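PDB 3H3E: metallo-beta-lactamase domain-containing protein from Thermotoga maritima, which binds zinc and is probably a metal-dependent hydrolase of the metallo-beta-lactamase superfamily, although its natural substrate and reaction are not established. Local coordinates for residues F33-D38 with V175-C180; D64-H69 with R85-K90; G70-A75 with R101-D106; G77-S82 with W107-Y112; T124-N129 with Q164-R169. The protein carries 2 engineered substitutions. One frame throughout, in Å; residues are numbered along the deposited sequence.

Interaction 1. Residues F33-D38 with V175-C180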
# COMPACT_ATOMS: atom_id res chain seq x y z
N PHE A 33 -3.09 -6.19 -4.11
CA PHE A 33 -3.78 -5.00 -3.66
C PHE A 33 -3.80 -3.92 -4.75
O PHE A 33 -2.82 -3.73 -5.47
CB PHE A 33 -3.13 -4.49 -2.36
CG PHE A 33 -3.86 -3.35 -1.71
CD1 PHE A 33 -5.18 -3.50 -1.29
CD2 PHE A 33 -3.24 -2.12 -1.53
CE1 PHE A 33 -5.87 -2.44 -0.70
CE2 PHE A 33 -3.91 -1.06 -0.95
CZ PHE A 33 -5.23 -1.21 -0.53
N SER A 34 -4.93 -3.24 -4.91
CA SER A 34 -5.01 -2.07 -5.78
C SER A 34 -6.19 -1.24 -5.33
O SER A 34 -7.29 -1.76 -5.13
CB SER A 34 -5.16 -2.45 -7.26
OG SER A 34 -5.55 -1.33 -8.05
N VAL A 35 -5.97 0.05 -5.16
CA VAL A 35 -7.01 0.95 -4.70
C VAL A 35 -6.93 2.27 -5.46
O VAL A 35 -5.87 2.87 -5.57
CB VAL A 35 -6.93 1.20 -3.18
CG1 VAL A 35 -5.56 1.64 -2.81
CG2 VAL A 35 -7.92 2.24 -2.77
N LEU A 36 -8.07 2.68 -6.00
CA LEU A 36 -8.20 3.96 -6.68
C LEU A 36 -8.51 5.04 -5.65
O LEU A 36 -9.49 4.94 -4.90
CB LEU A 36 -9.30 3.89 -7.72
CG LEU A 36 -9.57 5.15 -8.54
CD1 LEU A 36 -8.33 5.57 -9.31
CD2 LEU A 36 -10.70 4.86 -9.49
N VAL A 37 -7.68 6.07 -5.61
CA VAL A 37 -7.81 7.11 -4.62
C VAL A 37 -7.97 8.44 -5.31
O VAL A 37 -7.00 9.07 -5.68
CB VAL A 37 -6.57 7.19 -3.74
CG1 VAL A 37 -6.77 8.24 -2.66
CG2 VAL A 37 -6.28 5.83 -3.14
N ASP A 38 -9.22 8.87 -5.47
CA ASP A 38 -9.51 10.08 -6.21
C ASP A 38 -8.88 9.96 -7.59
O ASP A 38 -9.31 9.14 -8.39
CB ASP A 38 -8.95 11.31 -5.48
CG ASP A 38 -9.87 12.52 -5.59
OD1 ASP A 38 -11.11 12.35 -5.56
OD2 ASP A 38 -9.34 13.65 -5.69
N VAL A 175 -5.43 11.01 5.10
CA VAL A 175 -5.75 9.64 4.74
C VAL A 175 -4.48 8.96 4.24
O VAL A 175 -3.78 9.49 3.38
CB VAL A 175 -6.87 9.56 3.72
CG1 VAL A 175 -7.25 8.11 3.51
CG2 VAL A 175 -8.08 10.37 4.20
N VAL A 176 -4.18 7.80 4.80
CA VAL A 176 -2.93 7.12 4.53
C VAL A 176 -3.23 5.81 3.83
O VAL A 176 -4.04 5.03 4.29
CB VAL A 176 -2.17 6.82 5.83
CG1 VAL A 176 -0.90 6.03 5.54
CG2 VAL A 176 -1.85 8.09 6.56
N ILE A 177 -2.58 5.59 2.70
CA ILE A 177 -2.79 4.38 1.92
C ILE A 177 -1.48 3.63 1.74
O ILE A 177 -0.48 4.18 1.27
CB ILE A 177 -3.46 4.67 0.57
CG1 ILE A 177 -4.87 5.22 0.78
CG2 ILE A 177 -3.56 3.40 -0.26
CD1 ILE A 177 -4.90 6.66 1.05
N THR A 178 -1.49 2.37 2.17
CA THR A 178 -0.27 1.59 2.22
C THR A 178 -0.53 0.26 1.55
O THR A 178 -1.66 -0.23 1.55
CB THR A 178 0.25 1.42 3.67
OG1 THR A 178 1.47 0.68 3.64
CG2 THR A 178 -0.73 0.68 4.53
N GLY A 179 0.50 -0.31 0.93
CA GLY A 179 0.35 -1.55 0.19
C GLY A 179 0.54 -2.73 1.11
O GLY A 179 -0.38 -3.51 1.31
N CYS A 180 1.72 -2.86 1.69
CA CYS A 180 1.98 -4.01 2.54
C CYS A 180 2.63 -3.65 3.89
O CYS A 180 2.60 -4.44 4.83
CB CYS A 180 2.81 -5.06 1.77
SG CYS A 180 1.97 -6.62 1.55
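Ile177 packs against two valines of strand 34-37, one branch to each. Its CG2, anti to the backbone N, meets Val35 CG1 at 3.7 Å, the two side chains crossing obliquely. Its CG1, turned beside the backbone N (chi1 -65°), runs toward Val37 and comes within 4.2 Å of Val37 CG2. Val35 puts CG1 in the crowded position between backbone N and carbonyl carbon, and that methyl is the one that touches Ile177. Branched aliphatic residues suit this place: they favour strand backbones and give a broad apolar surface close to the main chain. At the other end Phe33, with CG anti to the backbone N, extends its ring alongside the Thr178 carbonyl and Gly179 CA. Phe33 CE2 lies 3.5 Å from Thr178 O and Phe33 CD2 lies 4.0 Å from Gly179 CA, both met obliquely. Thr178 OG1 is hydrogen-bonded to Ser181 OG. The contact is part of the buried apolar filling between the two mixed sheets of the metallo-beta-lactamase sandwich. Phe42 of strand 40-42 also touches Val35 and Ile177, while Val168 of strand 165-170 packs on Val37.

Interaction 2. Residues D64-H69 with R85-K90. With ZN (zinc ion), chain B.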
# COMPACT_ATOMS: atom_id res chain seq x y z
N ASP A 64 -1.94 8.47 -13.56
CA ASP A 64 -0.89 8.23 -12.57
C ASP A 64 -1.12 6.98 -11.75
O ASP A 64 -2.14 6.83 -11.08
CB ASP A 64 -0.72 9.42 -11.63
CG ASP A 64 -0.14 10.65 -12.32
OD1 ASP A 64 0.98 10.58 -12.85
OD2 ASP A 64 -0.81 11.70 -12.30
N VAL A 65 -0.14 6.09 -11.80
CA VAL A 65 -0.17 4.88 -10.99
C VAL A 65 1.03 4.89 -10.05
O VAL A 65 2.17 5.04 -10.49
CB VAL A 65 -0.10 3.64 -11.87
CG1 VAL A 65 -0.18 2.38 -11.01
CG2 VAL A 65 -1.21 3.70 -12.93
N LEU A 66 0.77 4.75 -8.75
CA LEU A 66 1.82 4.74 -7.75
C LEU A 66 2.07 3.33 -7.28
O LEU A 66 1.13 2.58 -7.08
CB LEU A 66 1.42 5.58 -6.54
CG LEU A 66 0.64 6.84 -6.84
CD1 LEU A 66 0.26 7.48 -5.54
CD2 LEU A 66 1.47 7.80 -7.68
N ILE A 67 3.34 2.99 -7.10
CA ILE A 67 3.70 1.64 -6.70
C ILE A 67 4.31 1.65 -5.30
O ILE A 67 5.36 2.25 -5.08
CB ILE A 67 4.71 1.05 -7.67
CG1 ILE A 67 4.08 0.92 -9.05
CG2 ILE A 67 5.14 -0.31 -7.19
CD1 ILE A 67 2.85 0.03 -9.08
N SER A 68 3.65 0.97 -4.37
CA SER A 68 4.07 0.95 -2.97
C SER A 68 5.38 0.20 -2.78
O SER A 68 6.19 0.55 -1.93
CB SER A 68 2.99 0.34 -2.11
OG SER A 68 2.66 -0.96 -2.57
N HIS A 69 5.58 -0.86 -3.55
CA HIS A 69 6.83 -1.60 -3.53
C HIS A 69 6.86 -2.59 -4.70
O HIS A 69 5.82 -2.90 -5.28
CB HIS A 69 7.09 -2.27 -2.17
CG HIS A 69 6.09 -3.32 -1.80
ND1 HIS A 69 4.74 -3.09 -1.74
CD2 HIS A 69 6.26 -4.62 -1.45
CE1 HIS A 69 4.11 -4.20 -1.39
NE2 HIS A 69 5.02 -5.14 -1.20
N ARG A 85 1.90 6.89 -16.16
CA ARG A 85 3.07 7.43 -15.51
C ARG A 85 3.22 6.70 -14.19
O ARG A 85 2.41 6.86 -13.28
CB ARG A 85 2.84 8.91 -15.26
CG ARG A 85 4.02 9.66 -14.75
CD ARG A 85 3.52 10.97 -14.27
NE ARG A 85 4.52 12.01 -14.33
CZ ARG A 85 4.29 13.26 -13.97
NH1 ARG A 85 3.08 13.61 -13.52
NH2 ARG A 85 5.26 14.16 -14.04
N VAL A 86 4.23 5.86 -14.10
CA VAL A 86 4.38 4.97 -12.96
C VAL A 86 5.37 5.54 -11.97
O VAL A 86 6.55 5.70 -12.30
CB VAL A 86 4.86 3.59 -13.38
CG1 VAL A 86 5.05 2.73 -12.14
CG2 VAL A 86 3.89 2.96 -14.36
N TRP A 87 4.88 5.85 -10.78
CA TRP A 87 5.71 6.42 -9.73
C TRP A 87 6.26 5.32 -8.86
O TRP A 87 5.53 4.74 -8.07
CB TRP A 87 4.86 7.33 -8.86
CG TRP A 87 4.30 8.50 -9.56
CD1 TRP A 87 3.38 8.49 -10.55
CD2 TRP A 87 4.62 9.88 -9.32
NE1 TRP A 87 3.10 9.77 -10.96
CE2 TRP A 87 3.84 10.64 -10.21
CE3 TRP A 87 5.48 10.54 -8.45
CZ2 TRP A 87 3.90 12.04 -10.25
CZ3 TRP A 87 5.55 11.93 -8.50
CH2 TRP A 87 4.76 12.66 -9.39
N LEU A 88 7.56 5.05 -9.00
CA LEU A 88 8.21 4.03 -8.20
C LEU A 88 9.56 4.51 -7.68
O LEU A 88 10.17 5.42 -8.24
CB LEU A 88 8.39 2.75 -9.01
CG LEU A 88 9.31 2.78 -10.24
CD1 LEU A 88 9.73 1.38 -10.59
CD2 LEU A 88 8.63 3.45 -11.42
N ARG A 89 10.02 3.89 -6.59
CA ARG A 89 11.35 4.13 -6.08
C ARG A 89 12.40 3.40 -6.93
O ARG A 89 12.19 2.26 -7.33
CB ARG A 89 11.47 3.70 -4.63
CG ARG A 89 10.58 4.46 -3.67
CD ARG A 89 11.23 4.62 -2.30
NE ARG A 89 11.70 5.99 -2.12
CZ ARG A 89 12.96 6.31 -1.82
NH1 ARG A 89 13.87 5.36 -1.66
NH2 ARG A 89 13.29 7.57 -1.69
N LYS A 90 13.54 4.04 -7.17
CA LYS A 90 14.61 3.40 -7.94
C LYS A 90 14.83 1.97 -7.50
O LYS A 90 15.06 1.09 -8.32
CB LYS A 90 15.92 4.20 -7.87
CG LYS A 90 15.95 5.43 -8.77
CD LYS A 90 17.35 6.07 -8.82
CE LYS A 90 17.63 6.77 -10.16
NZ LYS A 90 17.65 5.85 -11.36
ZN ZN B . 4.93 -7.27 -0.35
O HOH W 1 8.29 1.87 -5.22
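Strands 64-66 and 85-89 run side by side in parallel, so that alternate residues form matching bumps on the two faces of the sheet. On the face of Asp64, Leu66, Arg85 and Trp87, the methyl CD2 of Leu66 rests over the five-membered ring of Trp87, a CH-pi contact 3.8 Å from CD2 to the ring centroid. At the edge of the indole, in its plane, sits the Asp64 carboxylate. There Trp87 NE1 donates to Asp64 OD1 over 3.0 Å, nearly straight at 170°, yet meeting the carboxylate from above its own plane. The extended Arg85 lies alongside Asp64 and turns one face of its guanidinium to Trp87 CZ2. Next along, Ile67 CG1 settles against Val86 CG1 at 3.7 Å, apolar against apolar. Main-chain bonds hold the register: Val65 N to Arg85 O, Trp87 N to Val65 O at 2.8 Å, and Ile67 N to Trp87 O. Farther along, a water spans Ile67 O and Arg89 N. These are the two strands of a beta-alpha-beta unit, and the first leads directly to His69, whose NE2 binds zinc at 2.3 Å while ND1 donates to Ser68 OG. With Asp64 OD1 gripped by the indole N-H and joined to Arg85 NH1 by a long salt bridge (3.7 Å), the carboxylate is probably stabilised in its charged form.

Interaction 3. Residues G70-A75 with R101-D106. With ZN (zinc ion), chain B.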
# COMPACT_ATOMS: atom_id res chain seq x y z
N GLY A 70 8.04 -3.06 -5.08
CA GLY A 70 8.16 -3.90 -6.26
C GLY A 70 7.90 -5.39 -6.11
O GLY A 70 8.61 -6.18 -6.71
N HIS A 71 6.89 -5.77 -5.33
CA HIS A 71 6.41 -7.15 -5.32
C HIS A 71 5.40 -7.42 -6.44
O HIS A 71 4.66 -6.52 -6.85
CB HIS A 71 5.76 -7.48 -3.98
CG HIS A 71 6.69 -8.09 -2.99
ND1 HIS A 71 6.61 -7.83 -1.64
CD2 HIS A 71 7.74 -8.93 -3.15
CE1 HIS A 71 7.56 -8.50 -1.01
NE2 HIS A 71 8.26 -9.17 -1.91
N TYR A 72 5.37 -8.66 -6.90
CA TYR A 72 4.49 -9.11 -7.99
C TYR A 72 3.00 -8.81 -7.76
O TYR A 72 2.30 -8.47 -8.69
CB TYR A 72 4.69 -10.62 -8.22
CG TYR A 72 4.06 -11.46 -7.13
CD1 TYR A 72 2.84 -12.10 -7.34
CD2 TYR A 72 4.65 -11.58 -5.89
CE1 TYR A 72 2.25 -12.85 -6.34
CE2 TYR A 72 4.07 -12.31 -4.89
CZ TYR A 72 2.86 -12.95 -5.12
OH TYR A 72 2.29 -13.69 -4.11
N ASP A 73 2.53 -8.96 -6.53
CA ASP A 73 1.12 -8.78 -6.20
C ASP A 73 0.72 -7.30 -6.11
O ASP A 73 -0.44 -6.99 -5.84
CB ASP A 73 0.72 -9.53 -4.91
CG ASP A 73 1.58 -9.17 -3.70
OD1 ASP A 73 2.81 -9.16 -3.86
OD2 ASP A 73 1.05 -8.89 -2.59
N HIS A 74 1.67 -6.40 -6.34
CA HIS A 74 1.39 -4.96 -6.30
C HIS A 74 1.71 -4.29 -7.61
O HIS A 74 1.04 -3.34 -8.02
CB HIS A 74 2.15 -4.30 -5.14
CG HIS A 74 1.75 -4.84 -3.80
ND1 HIS A 74 0.96 -4.14 -2.92
CD2 HIS A 74 1.97 -6.05 -3.24
CE1 HIS A 74 0.73 -4.88 -1.85
NE2 HIS A 74 1.33 -6.05 -2.02
N ALA A 75 2.72 -4.80 -8.30
CA ALA A 75 3.15 -4.20 -9.55
C ALA A 75 2.73 -5.02 -10.78
O ALA A 75 3.01 -4.63 -11.91
CB ALA A 75 4.67 -4.01 -9.54
N ARG A 101 11.67 -18.21 -3.78
CA ARG A 101 10.67 -17.91 -4.79
C ARG A 101 10.80 -16.50 -5.31
O ARG A 101 10.73 -15.54 -4.55
CB ARG A 101 9.27 -18.05 -4.21
CG ARG A 101 8.19 -18.03 -5.26
CD ARG A 101 6.84 -18.08 -4.62
NE ARG A 101 6.38 -16.76 -4.20
CZ ARG A 101 6.05 -16.45 -2.96
NH1 ARG A 101 6.12 -17.37 -2.02
NH2 ARG A 101 5.63 -15.23 -2.66
N TYR A 102 10.95 -16.37 -6.62
CA TYR A 102 11.00 -15.06 -7.22
C TYR A 102 9.68 -14.32 -7.02
O TYR A 102 8.62 -14.82 -7.38
CB TYR A 102 11.33 -15.18 -8.71
CG TYR A 102 11.22 -13.85 -9.42
CD1 TYR A 102 12.24 -12.91 -9.33
CD2 TYR A 102 10.10 -13.54 -10.17
CE1 TYR A 102 12.15 -11.69 -9.97
CE2 TYR A 102 10.00 -12.33 -10.82
CZ TYR A 102 11.02 -11.41 -10.71
OH TYR A 102 10.92 -10.21 -11.36
N ALA A 103 9.76 -13.12 -6.47
CA ALA A 103 8.58 -12.31 -6.19
C ALA A 103 8.67 -10.90 -6.76
O ALA A 103 7.97 -10.00 -6.31
CB ALA A 103 8.33 -12.25 -4.70
N GLY A 104 9.52 -10.69 -7.74
CA GLY A 104 9.69 -9.35 -8.27
C GLY A 104 8.68 -9.02 -9.35
O GLY A 104 7.73 -9.76 -9.59
N ALA A 105 8.92 -7.89 -10.00
CA ALA A 105 8.08 -7.43 -11.10
C ALA A 105 8.90 -7.32 -12.39
O ALA A 105 10.11 -7.13 -12.37
CB ALA A 105 7.44 -6.11 -10.75
N ASP A 106 8.22 -7.42 -13.53
CA ASP A 106 8.88 -7.37 -14.82
C ASP A 106 9.00 -5.92 -15.27
O ASP A 106 8.21 -5.46 -16.08
CB ASP A 106 8.12 -8.23 -15.85
CG ASP A 106 8.94 -8.49 -17.11
OD1 ASP A 106 10.02 -7.89 -17.26
OD2 ASP A 106 8.49 -9.28 -17.96
ZN ZN B . 4.93 -7.27 -0.35
O HOH W 2 10.75 -5.91 -8.35
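His71 and Tyr72 both turn ring edges toward Ala103 O. The imidazole of His71 brings CD2 to 3.3 Å from Ala103 O, near the ring plane, while ND1, on the other side of CG, binds the zinc at 2.2 Å. Tyr72 places CG in the crowded position between its backbone N and carbonyl carbon (chi1 74°), which lays CD2 beside Ala103 CB at 3.9 Å. The small alanine methyl thus sits against both rings. Farther out the phenol crosses Arg101 at about a right angle, its ring and the guanidinium 80° apart, with Arg101 NH2 a loose 4.0 Å from Tyr72 OH. Residues 69-74 read His-Gly-His-Tyr-Asp-His, the HxHxDH signature of the metallo-beta-lactamase fold; His69, His71 and His182 hold the zinc, and Asp73 and His74, as in two-metal relatives, may be part of a second, empty site. His71 is the N-cap of helix 72-75, and its O accepts from His74 N and Ala75 N. The first-turn amide of Tyr72 donates instead across the contact, reaching Ala103 O over 3.0 Å from above the carbonyl plane. Gly104 N lies over the face of the Tyr102 ring; glycine suits the place because a CB would come too near Tyr102 OH, which is bonded to Gln95. One turn on, Ala75 CB points toward the same segment and meets Ala105 CB methyl to methyl at 3.7 Å.

Interaction 4. Residues G77-S82 with W107-Y112. Engineered in segment 107-112: Tyr112 (natural residue Lys).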
# COMPACT_ATOMS: atom_id res chain seq x y z
N GLY A 77 -0.28 -5.96 -12.25
CA GLY A 77 -1.29 -5.50 -13.18
C GLY A 77 -0.79 -4.41 -14.10
O GLY A 77 -1.50 -3.99 -15.00
N LEU A 78 0.42 -3.92 -13.86
CA LEU A 78 1.02 -2.94 -14.76
C LEU A 78 1.27 -3.57 -16.13
O LEU A 78 1.40 -2.88 -17.13
CB LEU A 78 2.33 -2.43 -14.20
CG LEU A 78 2.21 -1.29 -13.20
CD1 LEU A 78 3.56 -1.05 -12.55
CD2 LEU A 78 1.72 -0.06 -13.91
N LEU A 79 1.36 -4.89 -16.14
CA LEU A 79 1.51 -5.63 -17.38
C LEU A 79 0.29 -5.49 -18.26
O LEU A 79 0.31 -5.91 -19.40
CB LEU A 79 1.75 -7.11 -17.07
CG LEU A 79 3.01 -7.36 -16.25
CD1 LEU A 79 3.22 -8.86 -16.03
CD2 LEU A 79 4.20 -6.74 -16.95
N TYR A 80 -0.76 -4.91 -17.71
CA TYR A 80 -2.02 -4.76 -18.43
C TYR A 80 -2.32 -3.31 -18.75
O TYR A 80 -3.39 -2.99 -19.27
CB TYR A 80 -3.18 -5.35 -17.61
CG TYR A 80 -3.05 -6.84 -17.40
CD1 TYR A 80 -3.73 -7.74 -18.23
CD2 TYR A 80 -2.22 -7.35 -16.40
CE1 TYR A 80 -3.60 -9.11 -18.06
CE2 TYR A 80 -2.09 -8.73 -16.22
CZ TYR A 80 -2.77 -9.60 -17.06
OH TYR A 80 -2.65 -10.95 -16.88
N LEU A 81 -1.37 -2.43 -18.44
CA LEU A 81 -1.52 -1.01 -18.73
C LEU A 81 -0.43 -0.53 -19.69
O LEU A 81 0.66 -1.10 -19.73
CB LEU A 81 -1.49 -0.18 -17.44
CG LEU A 81 -2.56 -0.52 -16.40
CD1 LEU A 81 -2.29 0.26 -15.13
CD2 LEU A 81 -3.98 -0.25 -16.92
N SER A 82 -0.76 0.51 -20.46
CA SER A 82 0.19 1.20 -21.31
C SER A 82 -0.01 2.70 -21.11
O SER A 82 -1.11 3.18 -20.84
CB SER A 82 -0.03 0.85 -22.78
OG SER A 82 -0.20 -0.53 -23.01
N TRP A 107 9.98 -5.22 -14.75
CA TRP A 107 10.13 -3.79 -15.04
C TRP A 107 10.57 -3.53 -16.46
O TRP A 107 10.32 -2.46 -16.99
CB TRP A 107 11.10 -3.11 -14.04
CG TRP A 107 10.61 -3.22 -12.65
CD1 TRP A 107 11.10 -4.03 -11.67
CD2 TRP A 107 9.49 -2.54 -12.09
NE1 TRP A 107 10.36 -3.89 -10.53
CE2 TRP A 107 9.37 -2.97 -10.76
CE3 TRP A 107 8.58 -1.60 -12.58
CZ2 TRP A 107 8.38 -2.48 -9.91
CZ3 TRP A 107 7.61 -1.12 -11.74
CH2 TRP A 107 7.51 -1.57 -10.42
N ASN A 108 11.24 -4.51 -17.08
CA ASN A 108 11.70 -4.33 -18.45
C ASN A 108 10.51 -4.14 -19.36
O ASN A 108 10.53 -3.31 -20.26
CB ASN A 108 12.51 -5.53 -18.93
CG ASN A 108 13.83 -5.65 -18.21
OD1 ASN A 108 14.56 -4.67 -18.05
ND2 ASN A 108 14.14 -6.87 -17.76
N GLU A 109 9.48 -4.92 -19.10
CA GLU A 109 8.27 -4.86 -19.88
C GLU A 109 7.42 -3.66 -19.48
O GLU A 109 6.89 -2.95 -20.31
CB GLU A 109 7.48 -6.15 -19.69
CG GLU A 109 6.31 -6.28 -20.63
CD GLU A 109 6.16 -7.69 -21.16
OE1 GLU A 109 7.20 -8.36 -21.34
OE2 GLU A 109 5.01 -8.12 -21.41
N VAL A 110 7.32 -3.46 -18.18
CA VAL A 110 6.48 -2.39 -17.64
C VAL A 110 6.94 -1.03 -18.12
O VAL A 110 6.13 -0.18 -18.45
CB VAL A 110 6.48 -2.43 -16.09
CG1 VAL A 110 5.86 -1.16 -15.51
CG2 VAL A 110 5.76 -3.68 -15.59
N LEU A 111 8.25 -0.83 -18.17
CA LEU A 111 8.82 0.46 -18.53
C LEU A 111 8.96 0.63 -20.06
O LEU A 111 9.25 1.72 -20.56
CB LEU A 111 10.15 0.66 -17.81
CG LEU A 111 10.07 0.70 -16.27
CD1 LEU A 111 11.42 0.99 -15.66
CD2 LEU A 111 9.03 1.70 -15.75
N TYR A 112 8.72 -0.46 -20.78
CA TYR A 112 8.59 -0.43 -22.23
C TYR A 112 7.29 0.25 -22.62
O TYR A 112 7.29 1.18 -23.41
CB TYR A 112 8.60 -1.86 -22.77
CG TYR A 112 8.54 -1.93 -24.29
CD1 TYR A 112 9.68 -1.69 -25.05
CD2 TYR A 112 7.36 -2.24 -24.96
CE1 TYR A 112 9.65 -1.75 -26.42
CE2 TYR A 112 7.33 -2.30 -26.34
CZ TYR A 112 8.48 -2.06 -27.07
OH TYR A 112 8.49 -2.11 -28.44
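The indole of Trp107 is approached obliquely at CZ3 by Leu78 CD1, 4.1 Å away, and it also packs against Leu88 of strand 85-89. Here the 3-10 turn 77-80, on the crossover between helix 72-75 and strand 85-89 of the metallo-beta-lactamase fold, packs against helix 107-113. Val110 sits between the two leucines of the turn. With CG1 anti to its backbone N and CG2 beside it, its methyls diverge: CG1 lies 3.8 Å from Leu78 CD1, CG2 turns toward Leu79, and each leucine crosses the valine at about a right angle. Leucine suits the turn because its longer side chain carries its methyls across the gap to the short, beta-branched valine. Leu78 continues inward onto Ile67 and Val86, whereas Leu79 lies at the exposed margin beside the aliphatic part of Glu109. Asn114 ND2 ties the two pieces together by bonding both Leu81 O and Val110 O. Leu79 CD2 ends 3.7 Å from Val110 CG2.

Interaction 5. Residues T124-N129 with Q164-R169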
# COMPACT_ATOMS: atom_id res chain seq x y z
N THR A 124 7.65 13.42 -1.39
CA THR A 124 7.46 13.86 -2.77
C THR A 124 6.01 14.27 -2.96
O THR A 124 5.11 13.49 -2.68
CB THR A 124 7.80 12.74 -3.75
OG1 THR A 124 9.21 12.52 -3.74
CG2 THR A 124 7.37 13.11 -5.15
N GLU A 125 5.78 15.50 -3.40
CA GLU A 125 4.42 15.94 -3.68
C GLU A 125 3.94 15.46 -5.05
O GLU A 125 4.63 15.65 -6.05
CB GLU A 125 4.28 17.45 -3.56
CG GLU A 125 2.85 17.93 -3.75
CD GLU A 125 2.71 19.43 -3.57
OE1 GLU A 125 3.72 20.14 -3.78
OE2 GLU A 125 1.60 19.89 -3.22
N ILE A 126 2.77 14.84 -5.10
CA ILE A 126 2.26 14.26 -6.33
C ILE A 126 1.36 15.26 -7.03
O ILE A 126 1.61 15.65 -8.17
CB ILE A 126 1.36 13.05 -6.04
CG1 ILE A 126 2.15 11.88 -5.53
CG2 ILE A 126 0.62 12.61 -7.30
CD1 ILE A 126 1.23 10.79 -5.12
N GLY A 127 0.29 15.62 -6.34
CA GLY A 127 -0.65 16.60 -6.82
C GLY A 127 -1.11 17.38 -5.62
O GLY A 127 -0.43 17.38 -4.59
N LYS A 128 -2.25 18.04 -5.72
CA LYS A 128 -2.69 18.85 -4.60
C LYS A 128 -3.02 17.96 -3.40
O LYS A 128 -3.85 17.05 -3.47
CB LYS A 128 -3.84 19.80 -4.98
CG LYS A 128 -5.25 19.22 -5.00
CD LYS A 128 -6.28 20.32 -4.79
CE LYS A 128 -7.70 19.77 -4.74
NZ LYS A 128 -8.09 19.12 -6.03
N ASN A 129 -2.32 18.23 -2.31
CA ASN A 129 -2.62 17.62 -1.04
C ASN A 129 -2.30 16.13 -1.00
O ASN A 129 -2.67 15.43 -0.07
CB ASN A 129 -4.08 17.89 -0.66
CG ASN A 129 -4.36 19.38 -0.42
OD1 ASN A 129 -3.74 20.01 0.45
ND2 ASN A 129 -5.28 19.94 -1.20
N GLN A 164 7.00 2.78 -0.34
CA GLN A 164 6.50 4.14 -0.21
C GLN A 164 5.02 4.15 0.08
O GLN A 164 4.32 3.17 -0.17
CB GLN A 164 6.81 4.98 -1.45
CG GLN A 164 6.35 4.38 -2.75
CD GLN A 164 6.71 5.24 -3.93
OE1 GLN A 164 7.41 6.24 -3.79
NE2 GLN A 164 6.24 4.87 -5.10
N THR A 165 4.56 5.26 0.63
CA THR A 165 3.22 5.33 1.18
C THR A 165 2.57 6.62 0.74
O THR A 165 3.21 7.66 0.66
CB THR A 165 3.26 5.24 2.73
OG1 THR A 165 3.76 3.95 3.11
CG2 THR A 165 1.88 5.38 3.32
N LEU A 166 1.29 6.54 0.42
CA LEU A 166 0.56 7.70 -0.03
C LEU A 166 -0.10 8.40 1.15
O LEU A 166 -0.68 7.76 2.02
CB LEU A 166 -0.49 7.28 -1.06
CG LEU A 166 -1.45 8.35 -1.56
CD1 LEU A 166 -0.65 9.36 -2.32
CD2 LEU A 166 -2.55 7.72 -2.44
N VAL A 167 0.02 9.72 1.19
CA VAL A 167 -0.69 10.52 2.17
C VAL A 167 -1.54 11.56 1.44
O VAL A 167 -1.04 12.34 0.63
CB VAL A 167 0.27 11.21 3.16
CG1 VAL A 167 -0.50 11.99 4.21
CG2 VAL A 167 1.14 10.18 3.80
N VAL A 168 -2.83 11.53 1.72
CA VAL A 168 -3.76 12.49 1.16
C VAL A 168 -4.20 13.39 2.29
O VAL A 168 -4.73 12.93 3.31
CB VAL A 168 -5.02 11.79 0.61
CG1 VAL A 168 -5.92 12.80 -0.11
CG2 VAL A 168 -4.65 10.61 -0.30
N ARG A 169 -3.99 14.69 2.10
CA ARG A 169 -4.31 15.69 3.10
C ARG A 169 -5.74 16.19 2.88
O ARG A 169 -6.06 16.77 1.84
CB ARG A 169 -3.29 16.82 3.05
CG ARG A 169 -3.46 17.91 4.08
CD ARG A 169 -2.61 19.10 3.68
NE ARG A 169 -1.30 19.11 4.33
CZ ARG A 169 -0.19 19.55 3.75
NH1 ARG A 169 -0.23 19.98 2.50
NH2 ARG A 169 0.97 19.55 4.43
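Asn129 leaves the main chain toward Arg169, its CB lying 3.4 Å from Arg169 O and 3.9 Å from Arg169 CB. CG, turned beside the backbone N (chi1 -65°), stays within 3.8 Å of Arg169 O. At the tip, OD1 meets Arg169 CD at 3.5 Å and is near the guanidinium edge, with the amide and guanidinium planes almost perpendicular at 82°. Asparagine suits the position because its backbone has a positive phi (70°), a left-handed conformation it tolerates well at a turn. Its main-chain carbonyl does the bonding: Arg169 N donates to Asn129 O over 2.6 Å, in the carbonyl plane. Farther back, where strand 130-133 comes between, the side-chain tips Ile126 CD1 and Leu166 CD1 meet at 3.7 Å. Asn129 lies in the turn of the hairpin 123-127 and 130-133. Strand 130-133 is antiparallel to both its neighbours, 123-127 and 165-170, while Ile126 and Leu166 together pack onto Leu66 of the opposing sheet.

Interactions 2, 3 and 4 cross along the chain and form one connected region, their centres 12 to 13 Å apart: strand 64-66 leads to the zinc-binding loop and helix 72-75, then by the turn at 77-80 to strand 85-89, while residues 101-112 pack on its outside. Trp107 of interaction 4 touches both others. Interaction 5 follows later in the chain, and interaction 1, joining residues 33-38 to 175-180, spans all of them. Interactions 1 and 5 share the second mixed sheet through neighbouring strands 173-178 and 165-170; interactions 1 and 2 share the first. Cys180 packs on His69, so strand ends from both sheets converge on the zinc site.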